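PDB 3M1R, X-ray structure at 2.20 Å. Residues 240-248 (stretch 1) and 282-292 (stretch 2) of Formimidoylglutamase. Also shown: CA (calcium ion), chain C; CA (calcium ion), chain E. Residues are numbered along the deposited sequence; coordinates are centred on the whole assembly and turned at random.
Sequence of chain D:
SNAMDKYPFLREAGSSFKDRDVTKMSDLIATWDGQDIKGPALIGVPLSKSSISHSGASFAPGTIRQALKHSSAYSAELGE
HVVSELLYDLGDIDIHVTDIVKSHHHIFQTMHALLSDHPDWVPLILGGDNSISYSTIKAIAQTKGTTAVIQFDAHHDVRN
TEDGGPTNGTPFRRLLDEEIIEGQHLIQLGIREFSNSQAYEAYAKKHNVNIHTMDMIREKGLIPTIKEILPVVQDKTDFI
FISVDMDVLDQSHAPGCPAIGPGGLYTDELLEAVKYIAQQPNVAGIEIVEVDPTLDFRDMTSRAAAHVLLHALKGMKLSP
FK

Stretch 1, residues 240-248: IFISVDMDV
Stretch 2 282-292: NVAGIEIVEVD

Parallel β-strands bond in a staggered ladder, in which one residue reaches with N and O to two residues flanking its partner; residues 240-245 and 283-289 of formimidoylglutamase illustrate it. The strand axes run 13° from parallel and approach to 4.8 Å; the two stretches together bury 800 Å². Residues 240-245 are extended (phi -96 to -122, psi 111 to 141); 246-248 form a 3-10 segment, Val-248 N bonding Asp-245 O at 3.0 Å.

Asn-282 (phi/psi 66/36) precedes the strand, and its O accepts from Ile-240 N at 3.0 Å. Val-283 (t) pairs with Ile-240, CA to CA 4.8 Å; its CG2 lies 3.4 Å from CD1 of Ile-240 (p, t). Ala-284 N donates to Ile-240 O at 2.7 Å, while its psi of -18 departs from extended geometry. At Gly-285 (171/169) O accepts from Ile-242 N at 3.0 Å; a CB here would lie tight against the ring of Phe-241 (t, chi2 84°).

Ile-286 (t, t) pairs with Ile-242 (m, t), both side chains on the same face, CG1 3.7 Å from Ile-242 CG2. Glu-287 N donates to Ile-242 O at 2.9 Å, and Glu-287 O accepts from Val-244 N at 2.8 Å. On the face shared by Phe-241 and Ser-243, Glu-287 (p, t, chi3 6°) turns its carboxylate inward: Ser-243 OG (t) donates to OE2 at 2.5 Å, a short bond to a charged acceptor, and CD meets the Phe-241 ring edge, 3.3 Å from CE2.

Ile-288 (m, t) returns to the face of Ile-242, Val-244 and Ile-286, its CG2 3.6 Å from CG of selenomethionine Met-246 (m, m, m). Val-289 (m) closes the ladder: its N donates to Val-244 O at 2.8 Å and its O accepts from Met-246 N at 3.0 Å. Glu-290 (75/19; m, m) leaves the strand; one water donates to its OE2 and to Asp-247 OD2. Asp-245 (t) OD2 bridges both calcium ions (chain C 2.6 Å, chain E 2.5 Å); Asp-247 (p) OD1 and OD2 chelate the chain C ion at 2.4 and 2.5 Å. Val-291 CG2 (t) packs 3.4 Å from Met-246 CG; Asp-292 does not touch stretch 1.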

# COMPACT_ATOMS: atom_id res chain seq x y z
N ILE D 240 -11.39 -8.48 -39.80
CA ILE D 240 -10.54 -7.65 -38.97
C ILE D 240 -10.51 -8.21 -37.56
O ILE D 240 -11.53 -8.70 -37.06
CB ILE D 240 -11.01 -6.19 -38.96
CG1 ILE D 240 -12.41 -6.09 -38.35
CG2 ILE D 240 -11.02 -5.61 -40.37
CD1 ILE D 240 -13.14 -4.83 -38.74
N PHE D 241 -9.33 -8.17 -36.93
CA PHE D 241 -9.17 -8.57 -35.54
C PHE D 241 -8.61 -7.39 -34.78
O PHE D 241 -7.67 -6.75 -35.22
CB PHE D 241 -8.24 -9.79 -35.43
CG PHE D 241 -8.03 -10.27 -34.01
CD1 PHE D 241 -8.93 -11.13 -33.41
CD2 PHE D 241 -6.91 -9.88 -33.29
CE1 PHE D 241 -8.73 -11.59 -32.11
CE2 PHE D 241 -6.70 -10.34 -31.99
CZ PHE D 241 -7.61 -11.20 -31.41
N ILE D 242 -9.22 -7.09 -33.64
CA ILE D 242 -8.83 -5.95 -32.85
C ILE D 242 -7.99 -6.42 -31.67
O ILE D 242 -8.49 -7.16 -30.82
CB ILE D 242 -10.06 -5.20 -32.30
CG1 ILE D 242 -10.97 -4.72 -33.43
CG2 ILE D 242 -9.63 -4.03 -31.43
CD1 ILE D 242 -12.22 -4.07 -32.88
N SER D 243 -6.73 -6.00 -31.62
CA SER D 243 -5.87 -6.32 -30.49
C SER D 243 -5.57 -5.08 -29.67
O SER D 243 -4.87 -4.18 -30.11
CB SER D 243 -4.56 -6.96 -30.95
OG SER D 243 -3.80 -7.41 -29.83
N VAL D 244 -6.11 -5.04 -28.46
CA VAL D 244 -5.86 -3.91 -27.59
C VAL D 244 -4.83 -4.24 -26.52
O VAL D 244 -5.08 -5.03 -25.61
CB VAL D 244 -7.13 -3.43 -26.89
CG1 VAL D 244 -6.78 -2.22 -26.01
CG2 VAL D 244 -8.18 -3.07 -27.93
N ASP D 245 -3.66 -3.62 -26.65
CA ASP D 245 -2.63 -3.71 -25.63
C ASP D 245 -2.81 -2.46 -24.79
O ASP D 245 -2.66 -1.35 -25.26
CB ASP D 245 -1.26 -3.74 -26.28
CG ASP D 245 -0.11 -3.79 -25.27
OD1 ASP D 245 -0.25 -3.33 -24.12
OD2 ASP D 245 0.94 -4.30 -25.65
N MSE D 246 -3.18 -2.66 -23.53
CA MSE D 246 -3.62 -1.55 -22.70
C MSE D 246 -2.50 -0.55 -22.45
O MSE D 246 -2.76 0.59 -22.06
CB MSE D 246 -4.24 -2.04 -21.38
CG MSE D 246 -5.58 -2.77 -21.57
SE MSE D 246 -7.05 -1.64 -22.29
CE MSE D 246 -7.38 -0.61 -20.66
N ASP D 247 -1.25 -0.94 -22.69
CA ASP D 247 -0.16 -0.01 -22.43
C ASP D 247 -0.04 1.07 -23.50
O ASP D 247 0.78 1.98 -23.37
CB ASP D 247 1.18 -0.71 -22.13
CG ASP D 247 1.76 -1.40 -23.33
OD1 ASP D 247 1.47 -0.98 -24.49
OD2 ASP D 247 2.53 -2.37 -23.11
N VAL D 248 -0.90 1.01 -24.51
CA VAL D 248 -1.06 2.12 -25.44
C VAL D 248 -1.59 3.35 -24.68
O VAL D 248 -1.39 4.49 -25.09
CB VAL D 248 -2.05 1.76 -26.57
CG1 VAL D 248 -3.52 1.84 -26.09
CG2 VAL D 248 -1.85 2.66 -27.78
N ASN D 282 -17.33 -7.63 -40.58
CA ASN D 282 -16.49 -8.81 -40.42
C ASN D 282 -15.41 -8.67 -39.34
O ASN D 282 -14.29 -9.19 -39.47
CB ASN D 282 -15.90 -9.23 -41.78
CG ASN D 282 -16.99 -9.46 -42.85
OD1 ASN D 282 -16.98 -8.82 -43.90
ND2 ASN D 282 -17.92 -10.37 -42.56
N VAL D 283 -15.77 -7.98 -38.26
CA VAL D 283 -14.95 -7.98 -37.06
C VAL D 283 -14.95 -9.38 -36.48
O VAL D 283 -15.98 -9.87 -36.03
CB VAL D 283 -15.48 -7.00 -36.03
CG1 VAL D 283 -14.54 -6.95 -34.84
CG2 VAL D 283 -15.63 -5.63 -36.63
N ALA D 284 -13.80 -10.04 -36.50
CA ALA D 284 -13.72 -11.45 -36.12
C ALA D 284 -13.49 -11.66 -34.62
O ALA D 284 -13.73 -12.74 -34.10
CB ALA D 284 -12.64 -12.16 -36.93
N GLY D 285 -13.02 -10.62 -33.93
CA GLY D 285 -12.70 -10.76 -32.52
C GLY D 285 -11.99 -9.55 -31.93
O GLY D 285 -11.58 -8.63 -32.63
N ILE D 286 -11.88 -9.54 -30.60
CA ILE D 286 -11.11 -8.54 -29.92
C ILE D 286 -10.43 -9.20 -28.73
O ILE D 286 -10.98 -10.11 -28.08
CB ILE D 286 -11.98 -7.32 -29.50
CG1 ILE D 286 -11.11 -6.24 -28.85
CG2 ILE D 286 -13.10 -7.74 -28.56
CD1 ILE D 286 -11.88 -4.97 -28.48
N GLU D 287 -9.19 -8.79 -28.47
CA GLU D 287 -8.46 -9.26 -27.31
C GLU D 287 -7.92 -8.07 -26.55
O GLU D 287 -7.61 -7.04 -27.12
CB GLU D 287 -7.32 -10.19 -27.73
CG GLU D 287 -6.23 -9.47 -28.48
CD GLU D 287 -5.16 -10.41 -29.02
OE1 GLU D 287 -5.33 -11.65 -28.91
OE2 GLU D 287 -4.15 -9.92 -29.56
N ILE D 288 -7.82 -8.22 -25.24
CA ILE D 288 -7.21 -7.20 -24.41
C ILE D 288 -6.03 -7.81 -23.68
O ILE D 288 -6.16 -8.86 -23.02
CB ILE D 288 -8.21 -6.67 -23.41
CG1 ILE D 288 -9.39 -6.06 -24.17
CG2 ILE D 288 -7.54 -5.65 -22.46
CD1 ILE D 288 -10.51 -5.66 -23.27
N VAL D 289 -4.87 -7.19 -23.82
CA VAL D 289 -3.67 -7.70 -23.18
C VAL D 289 -2.99 -6.64 -22.33
O VAL D 289 -3.29 -5.45 -22.42
CB VAL D 289 -2.65 -8.27 -24.21
CG1 VAL D 289 -3.21 -9.50 -24.89
CG2 VAL D 289 -2.26 -7.21 -25.24
N GLU D 290 -2.09 -7.13 -21.48
CA GLU D 290 -1.14 -6.33 -20.73
C GLU D 290 -1.74 -5.58 -19.55
O GLU D 290 -1.14 -4.65 -19.02
CB GLU D 290 -0.31 -5.44 -21.66
CG GLU D 290 0.64 -6.25 -22.56
CD GLU D 290 1.79 -6.98 -21.80
OE1 GLU D 290 2.00 -8.19 -22.01
OE2 GLU D 290 2.50 -6.33 -21.00
N VAL D 291 -2.91 -6.01 -19.10
CA VAL D 291 -3.41 -5.53 -17.81
C VAL D 291 -2.77 -6.31 -16.66
O VAL D 291 -2.80 -7.54 -16.65
CB VAL D 291 -4.93 -5.64 -17.74
CG1 VAL D 291 -5.45 -5.26 -16.35
CG2 VAL D 291 -5.56 -4.77 -18.81
N ASP D 292 -2.19 -5.61 -15.69
CA ASP D 292 -1.60 -6.30 -14.55
C ASP D 292 -2.22 -5.79 -13.23
O ASP D 292 -1.82 -4.77 -12.68
CB ASP D 292 -0.07 -6.15 -14.56
CG ASP D 292 0.62 -7.02 -13.48
OD1 ASP D 292 -0.06 -7.51 -12.55
OD2 ASP D 292 1.87 -7.19 -13.58
CA CA C . 2.86 -2.60 -25.54
CA CA E . 3.16 -4.72 -26.78
O HOH W 1 3.18 -3.49 -20.69